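Local coordinates for sulfate adenylyltransferase (Allochromatium vinosum, PDB 4DNX), which catalyses the reaction of sulfate with ATP to form adenosine 5'-phosphosulfate and diphosphate, at residues H22-E27 with A96-L101; G42-L47 with G159-L164; T333-S336 with R341-M344. One frame throughout, in Å; residues are numbered along the deposited sequence.

Contact 1 of 3, residues H22-E27 with A96-L101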
loop_
_atom_site.group_PDB
_atom_site.type_symbol
_atom_site.label_atom_id
_atom_site.label_comp_id
_atom_site.label_asym_id
_atom_site.label_seq_id
_atom_site.Cartn_x
_atom_site.Cartn_y
_atom_site.Cartn_z
ATOM N N HIS A 22 4.968 14.674 11.150
ATOM C CA HIS A 22 4.486 16.056 10.949
ATOM C C HIS A 22 5.509 17.061 11.460
ATOM O O HIS A 22 5.771 18.073 10.807
ATOM C CB HIS A 22 3.125 16.293 11.637
ATOM C CG HIS A 22 2.039 15.360 11.180
ATOM N ND1 HIS A 22 0.899 15.132 11.925
ATOM C CD2 HIS A 22 1.920 14.608 10.056
ATOM C CE1 HIS A 22 0.122 14.276 11.278
ATOM N NE2 HIS A 22 0.730 13.925 10.156
ATOM N N ARG A 23 6.109 16.776 12.616
ATOM C CA ARG A 23 7.126 17.694 13.162
ATOM C C ARG A 23 8.365 17.809 12.258
ATOM O O ARG A 23 8.895 18.936 12.057
ATOM C CB ARG A 23 7.540 17.262 14.565
ATOM C CG ARG A 23 6.458 17.582 15.583
ATOM C CD ARG A 23 6.564 16.745 16.856
ATOM N NE ARG A 23 7.745 17.088 17.634
ATOM C CZ ARG A 23 7.768 17.965 18.634
ATOM N NH1 ARG A 23 6.663 18.615 18.988
ATOM N NH2 ARG A 23 8.906 18.201 19.272
ATOM N N LEU A 24 8.810 16.667 11.726
ATOM C CA LEU A 24 9.973 16.631 10.837
ATOM C C LEU A 24 9.675 17.330 9.506
ATOM O O LEU A 24 10.521 18.070 8.967
ATOM C CB LEU A 24 10.440 15.182 10.592
ATOM C CG LEU A 24 11.190 14.578 11.801
ATOM C CD1 LEU A 24 11.517 13.067 11.626
ATOM C CD2 LEU A 24 12.477 15.347 12.087
ATOM N N SER A 25 8.487 17.069 8.963
ATOM C CA SER A 25 8.073 17.728 7.710
ATOM C C SER A 25 8.078 19.242 7.891
ATOM O O SER A 25 8.537 19.992 7.004
ATOM C CB SER A 25 6.660 17.305 7.307
ATOM O OG SER A 25 6.741 15.997 6.839
ATOM N N SER A 26 7.561 19.693 9.032
ATOM C CA SER A 26 7.545 21.125 9.328
ATOM C C SER A 26 8.951 21.684 9.427
ATOM O O SER A 26 9.251 22.746 8.853
ATOM C CB SER A 26 6.795 21.385 10.636
ATOM O OG SER A 26 5.413 21.419 10.381
ATOM N N GLU A 27 9.809 20.975 10.156
ATOM C CA GLU A 27 11.213 21.373 10.340
ATOM C C GLU A 27 11.949 21.461 9.014
ATOM O O GLU A 27 12.754 22.378 8.810
ATOM C CB GLU A 27 11.949 20.351 11.214
ATOM C CG GLU A 27 13.337 20.801 11.657
ATOM C CD GLU A 27 14.162 19.722 12.367
ATOM O OE1 GLU A 27 13.644 18.600 12.600
ATOM O OE2 GLU A 27 15.357 19.998 12.686
ATOM N N ALA A 96 26.273 23.062 7.881
ATOM C CA ALA A 96 24.995 22.636 8.427
ATOM C C ALA A 96 25.129 21.221 8.962
ATOM O O ALA A 96 25.777 20.385 8.325
ATOM C CB ALA A 96 23.913 22.685 7.341
ATOM N N THR A 97 24.512 20.927 10.106
ATOM C CA THR A 97 24.595 19.536 10.605
ATOM C C THR A 97 23.337 18.725 10.304
ATOM O O THR A 97 23.318 17.515 10.520
ATOM C CB THR A 97 24.936 19.432 12.111
ATOM O OG1 THR A 97 24.079 20.299 12.858
ATOM C CG2 THR A 97 26.385 19.817 12.362
ATOM N N ARG A 98 22.292 19.415 9.860
ATOM C CA ARG A 98 20.988 18.814 9.608
ATOM C C ARG A 98 20.429 19.511 8.359
ATOM O O ARG A 98 20.412 20.763 8.297
ATOM C CB ARG A 98 20.101 19.070 10.813
ATOM C CG ARG A 98 18.781 18.395 10.809
ATOM C CD ARG A 98 18.382 18.281 12.281
ATOM N NE ARG A 98 17.034 17.782 12.411
ATOM C CZ ARG A 98 16.718 16.492 12.418
ATOM N NH1 ARG A 98 17.667 15.569 12.316
ATOM N NH2 ARG A 98 15.449 16.124 12.537
ATOM N N ILE A 99 20.034 18.702 7.361
ATOM C CA ILE A 99 19.647 19.240 6.057
ATOM C C ILE A 99 18.449 18.464 5.526
ATOM O O ILE A 99 18.151 17.365 6.025
ATOM C CB ILE A 99 20.815 19.168 5.045
ATOM C CG1 ILE A 99 21.141 17.691 4.695
ATOM C CG2 ILE A 99 22.037 19.925 5.603
ATOM C CD1 ILE A 99 22.097 17.512 3.477
ATOM N N ALA A 100 17.756 19.023 4.538
ATOM C CA ALA A 100 16.639 18.332 3.861
ATOM C C ALA A 100 17.156 17.832 2.517
ATOM O O ALA A 100 17.856 18.557 1.794
ATOM C CB ALA A 100 15.442 19.285 3.650
ATOM N N LEU A 101 16.842 16.583 2.202
ATOM C CA LEU A 101 17.154 15.994 0.873
ATOM C C LEU A 101 15.880 16.055 0.024
ATOM O O LEU A 101 14.847 15.534 0.419
ATOM C CB LEU A 101 17.599 14.539 1.037
ATOM C CG LEU A 101 18.769 14.241 1.985
ATOM C CD1 LEU A 101 19.123 12.770 1.941
ATOM C CD2 LEU A 101 20.004 15.152 1.687
#

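Contact 2 of 3, residues G42-L47 with G159-L164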
loop_
_atom_site.group_PDB
_atom_site.type_symbol
_atom_site.label_atom_id
_atom_site.label_comp_id
_atom_site.label_asym_id
_atom_site.label_seq_id
_atom_site.Cartn_x
_atom_site.Cartn_y
_atom_site.Cartn_z
ATOM N N GLY A 42 16.543 6.858 -4.767
ATOM C CA GLY A 42 16.133 5.440 -4.718
ATOM C C GLY A 42 16.744 4.746 -3.508
ATOM O O GLY A 42 16.099 3.922 -2.841
ATOM N N ASN A 43 17.993 5.080 -3.219
ATOM C CA ASN A 43 18.697 4.527 -2.052
ATOM C C ASN A 43 17.882 4.929 -0.809
ATOM O O ASN A 43 17.655 4.102 0.118
ATOM C CB ASN A 43 20.116 5.140 -1.927
ATOM C CG ASN A 43 21.144 4.562 -2.933
ATOM O OD1 ASN A 43 20.927 3.520 -3.533
ATOM N ND2 ASN A 43 22.283 5.244 -3.067
ATOM N N ALA A 44 17.396 6.175 -0.772
ATOM C CA ALA A 44 16.651 6.654 0.404
ATOM C C ALA A 44 15.301 5.981 0.553
ATOM O O ALA A 44 14.868 5.684 1.651
ATOM C CB ALA A 44 16.452 8.209 0.341
ATOM N N VAL A 45 14.633 5.745 -0.580
ATOM C CA VAL A 45 13.325 5.057 -0.547
ATOM C C VAL A 45 13.527 3.618 -0.043
ATOM O O VAL A 45 12.717 3.155 0.825
ATOM C CB VAL A 45 12.638 5.089 -1.921
ATOM C CG1 VAL A 45 11.398 4.180 -1.906
ATOM C CG2 VAL A 45 12.181 6.483 -2.238
ATOM N N MET A 46 14.584 2.940 -0.530
ATOM C CA MET A 46 14.865 1.534 -0.130
ATOM C C MET A 46 15.212 1.503 1.377
ATOM O O MET A 46 14.766 0.603 2.110
ATOM C CB MET A 46 15.986 0.883 -0.974
ATOM C CG MET A 46 15.597 0.707 -2.467
ATOM S SD MET A 46 14.352 -0.629 -2.641
ATOM C CE MET A 46 15.403 -2.025 -2.624
ATOM N N LEU A 47 15.995 2.474 1.831
ATOM C CA LEU A 47 16.268 2.568 3.280
ATOM C C LEU A 47 14.982 2.832 4.094
ATOM O O LEU A 47 14.765 2.232 5.183
ATOM C CB LEU A 47 17.264 3.736 3.516
ATOM C CG LEU A 47 18.733 3.346 3.200
ATOM C CD1 LEU A 47 19.529 4.659 3.055
ATOM C CD2 LEU A 47 19.286 2.455 4.306
ATOM N N GLY A 159 25.829 10.178 6.618
ATOM C CA GLY A 159 25.114 10.306 7.901
ATOM C C GLY A 159 23.734 9.681 7.851
ATOM O O GLY A 159 23.225 9.339 6.743
ATOM N N PRO A 160 23.096 9.548 9.014
ATOM C CA PRO A 160 21.817 8.852 9.111
ATOM C C PRO A 160 20.659 9.704 8.555
ATOM O O PRO A 160 20.728 10.944 8.604
ATOM C CB PRO A 160 21.631 8.635 10.637
ATOM C CG PRO A 160 22.446 9.752 11.258
ATOM C CD PRO A 160 23.576 10.042 10.331
ATOM N N ILE A 161 19.613 9.033 8.047
ATOM C CA ILE A 161 18.470 9.757 7.490
ATOM C C ILE A 161 17.162 9.285 8.123
ATOM O O ILE A 161 17.089 8.170 8.655
ATOM C CB ILE A 161 18.385 9.623 5.911
ATOM C CG1 ILE A 161 18.064 8.177 5.514
ATOM C CG2 ILE A 161 19.685 10.150 5.232
ATOM C CD1 ILE A 161 17.881 8.024 3.949
ATOM N N GLN A 162 16.159 10.161 8.058
ATOM C CA GLN A 162 14.748 9.898 8.410
ATOM C C GLN A 162 13.960 10.194 7.142
ATOM O O GLN A 162 13.963 11.335 6.646
ATOM C CB GLN A 162 14.305 10.810 9.558
ATOM C CG GLN A 162 15.080 10.538 10.842
ATOM C CD GLN A 162 14.932 11.680 11.866
ATOM O OE1 GLN A 162 15.386 12.830 11.658
ATOM N NE2 GLN A 162 14.293 11.371 12.955
ATOM N N VAL A 163 13.260 9.175 6.650
ATOM C CA VAL A 163 12.534 9.225 5.362
ATOM C C VAL A 163 11.060 9.591 5.562
ATOM O O VAL A 163 10.392 9.031 6.455
ATOM C CB VAL A 163 12.694 7.904 4.604
ATOM C CG1 VAL A 163 11.892 7.978 3.285
ATOM C CG2 VAL A 163 14.206 7.590 4.383
ATOM N N LEU A 164 10.566 10.578 4.804
ATOM C CA LEU A 164 9.237 11.150 5.009
ATOM C C LEU A 164 8.185 10.616 4.038
ATOM O O LEU A 164 6.976 10.733 4.268
ATOM C CB LEU A 164 9.302 12.696 4.924
ATOM C CG LEU A 164 10.218 13.325 5.980
ATOM C CD1 LEU A 164 10.094 14.850 5.845
ATOM C CD2 LEU A 164 9.834 12.912 7.401
#

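Contact 3 of 3, residues T333-S336 with R341-M344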
loop_
_atom_site.group_PDB
_atom_site.type_symbol
_atom_site.label_atom_id
_atom_site.label_comp_id
_atom_site.label_asym_id
_atom_site.label_seq_id
_atom_site.Cartn_x
_atom_site.Cartn_y
_atom_site.Cartn_z
ATOM N N THR A 333 13.891 -21.871 -20.879
ATOM C CA THR A 333 12.768 -22.835 -20.951
ATOM C C THR A 333 12.312 -23.033 -22.386
ATOM O O THR A 333 12.647 -22.253 -23.290
ATOM C CB THR A 333 11.517 -22.350 -20.175
ATOM O OG1 THR A 333 11.032 -21.125 -20.756
ATOM C CG2 THR A 333 11.783 -22.131 -18.693
ATOM N N ALA A 334 11.540 -24.095 -22.609
ATOM C CA ALA A 334 10.923 -24.381 -23.902
ATOM C C ALA A 334 9.702 -25.243 -23.582
ATOM O O ALA A 334 9.587 -25.753 -22.473
ATOM C CB ALA A 334 11.864 -25.145 -24.811
ATOM N N TYR A 335 8.792 -25.374 -24.539
ATOM C CA TYR A 335 7.661 -26.245 -24.384
ATOM C C TYR A 335 8.117 -27.597 -24.888
ATOM O O TYR A 335 8.578 -27.723 -26.024
ATOM C CB TYR A 335 6.475 -25.777 -25.248
ATOM C CG TYR A 335 5.251 -26.670 -25.143
ATOM C CD1 TYR A 335 4.353 -26.520 -24.083
ATOM C CD2 TYR A 335 4.993 -27.649 -26.105
ATOM C CE1 TYR A 335 3.215 -27.335 -23.980
ATOM C CE2 TYR A 335 3.872 -28.471 -26.002
ATOM C CZ TYR A 335 2.994 -28.294 -24.927
ATOM O OH TYR A 335 1.877 -29.109 -24.863
ATOM N N SER A 336 7.992 -28.610 -24.032
ATOM C CA SER A 336 8.273 -29.989 -24.417
ATOM C C SER A 336 7.044 -30.632 -25.044
ATOM O O SER A 336 6.001 -30.745 -24.383
ATOM C CB SER A 336 8.640 -30.845 -23.192
ATOM O OG SER A 336 8.682 -32.218 -23.582
ATOM N N ARG A 341 4.306 -29.662 -21.519
ATOM C CA ARG A 341 4.429 -28.565 -20.623
ATOM C C ARG A 341 5.762 -27.883 -20.834
ATOM O O ARG A 341 6.655 -28.420 -21.497
ATOM C CB ARG A 341 4.320 -29.025 -19.165
ATOM C CG ARG A 341 5.353 -30.045 -18.742
ATOM C CD ARG A 341 5.084 -30.333 -17.270
ATOM N NE ARG A 341 6.313 -30.495 -16.514
ATOM C CZ ARG A 341 6.936 -31.656 -16.357
ATOM N NH1 ARG A 341 6.438 -32.758 -16.900
ATOM N NH2 ARG A 341 8.058 -31.709 -15.651
ATOM N N VAL A 342 5.853 -26.706 -20.237
ATOM C CA VAL A 342 7.050 -25.898 -20.263
ATOM C C VAL A 342 8.066 -26.477 -19.273
ATOM O O VAL A 342 7.715 -26.803 -18.133
ATOM C CB VAL A 342 6.694 -24.452 -19.972
ATOM C CG1 VAL A 342 7.958 -23.616 -19.870
ATOM C CG2 VAL A 342 5.782 -23.918 -21.093
ATOM N N VAL A 343 9.302 -26.646 -19.730
ATOM C CA VAL A 343 10.376 -27.160 -18.877
ATOM C C VAL A 343 11.635 -26.299 -19.062
ATOM O O VAL A 343 11.765 -25.571 -20.067
ATOM C CB VAL A 343 10.713 -28.640 -19.180
ATOM C CG1 VAL A 343 9.532 -29.549 -18.827
ATOM C CG2 VAL A 343 11.120 -28.859 -20.663
ATOM N N MET A 344 12.553 -26.393 -18.105
ATOM C CA MET A 344 13.926 -25.945 -18.338
ATOM C C MET A 344 14.629 -27.000 -19.198
ATOM O O MET A 344 14.728 -28.179 -18.842
ATOM C CB MET A 344 14.669 -25.722 -17.016
ATOM C CG MET A 344 14.501 -24.308 -16.509
ATOM S SD MET A 344 15.208 -24.088 -14.864
ATOM C CE MET A 344 14.225 -25.186 -13.839
#

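Contact 1 of 3, residues H22-E27 with A96-L101
Glu27 and Arg98 form a two-pronged salt bridge between helix 18-28 and strand 98-102. The arginine presents its side, NE together with NH2, and each nitrogen takes one carboxylate oxygen. Arg98 NE donates to Glu27 OE2 over 2.8 Å, with an N-H...O angle of 163°. Arg98 NH2 donates to Glu27 OE1 over 3.1 Å. Both oxygens lie almost in the guanidinium plane and are met on their syn sides. The carboxylate itself is turned, its plane 32° from that of the guanidinium. Arg98 reaches the helix because CG is anti to the backbone N (chi1 -173°) and the chain stays extended to NE. Leu24 CD2 lies at the guanidinium edge, near its plane; its approach to Arg98 NH2 is tight and the exact length doubtful. The remaining nitrogen, NH1, makes a salt bridge with Asp116, so the arginine charge is probably balanced by two carboxylates, Glu27 and Asp116. NH2 also has a weak hydrogen bond to Gln162 OE1. Strand 98-102 is held between strand 33-35, parallel to it, and strand 111-116, antiparallel. Leu24 packs on Gln162 of strand 155-163, which places helix 18-28 against the same mixed sheet.

Contact 2 of 3, residues G42-L47 with G159-L164
Ile161 CD1 touches both Ala44 and Leu47, one turn apart on helix 38-48. This is helix-on-sheet packing within the PUA-like domain, with the helix lying against strand 155-163 of the mixed sheet. Ile161 CD1 is 3.9 Å from Ala44 CB and also 3.9 Å from Leu47 CD1. Its methyl therefore bridges two residues on the helix surface. The Leu47 and Ile161 side chains cross at about a right angle and meet through their CD1 methyls. CG1 of Ile161 sits between the backbone N and the carbonyl carbon (chi1 67°), and the extended chi2 carries CD1 out to the helix. Two residues further along the strand, Val163 also points toward the helix. Its contact is with backbone.

The segment axes approach to 8.6 Å and their directions differ by 75°. The helix thus runs steeply across the strand, and the closest CA atoms are those of Ala44 and Val163, 6.9 Å apart. The bonds Met46 N to Gly42 O and Leu47 N to Asn43 O belong to the helical turn that carries Ala44 and Leu47. On the sheet side, Ile161 packs on Met115 of strand 111-116 and Phe58 of strand 57-58, while Ala44 also touches Leu112. Arg13 ties the two elements together: its NE is hydrogen-bonded to Ile161 O, and its backbone is bonded to that of Leu47. All four touching residues are buried, and the interface between the segments is apolar apart from one carbonyl. That carbonyl is Ala44 O, and Val163 CG2 lies against it at 3.4 Å.

Contact 3 of 3, residues T333-S336 with R341-M344
Thr333 lies alongside strand 341-344 and touches Val342 and Met344, its CB 3.8 Å from Val342 CG1 and its CG2 4.1 Å from Met344 CG. Val342 CG1 is anti to the backbone N (chi1 175°), which turns this methyl to Thr333 and leaves CG2 for Tyr335. The tyrosine CG is also anti to its own N (chi1 179°). The ring then reaches the backbone of Arg341 obliquely, with CE1 3.6 Å from Arg341 N, and CD1 is 4.2 Å from Val342 CG2. An alanine here has no ring, and the Arg341 backbone and Val342 CG2 would probably be left with less cover on that side. On the face carrying Ala334, Ser336 CB meets Val343 CG2 at 4.1 Å. Ser336 OG bonds to His351 NE2 and Leu339 N. Ala334 and Val343 form a hydrogen-bonded pair: Ala334 N to Val343 O and Val343 N to Ala334 O are both 2.9 Å. Ser336 N adds a bond to Arg341 O, also 2.9 Å, while the bond from Arg341 N to Ser336 O is weak. Thr333 and Met344 also pack on Met214 of helix 206-219. The arrangement is an antiparallel beta hairpin, extended by strand 356-357 into a small three-stranded sheet.

How the contacts relate
Contacts 1 and 2 both belong to the PUA-like domain and reach the same mixed sheet. They also touch directly: Leu24 and Ser25 of contact 1 pack on Leu164 of contact 2, which joins the two. Contact 2 is buried and apolar, about 16 Å from the chain centre to its own centre. Contact 1 is only partly buried, about 28 Å out, and relies on paired charges. Contact 3 lies in the ATP-sulfurylase range on the opposite side of the chain centre, its own centre about 42 Å from that of contact 2. Though similarly far out to contact 1, it is mostly buried. It joins two adjacent strands through backbone bonds, whereas the other two join a helix to the sheet mainly through side chains.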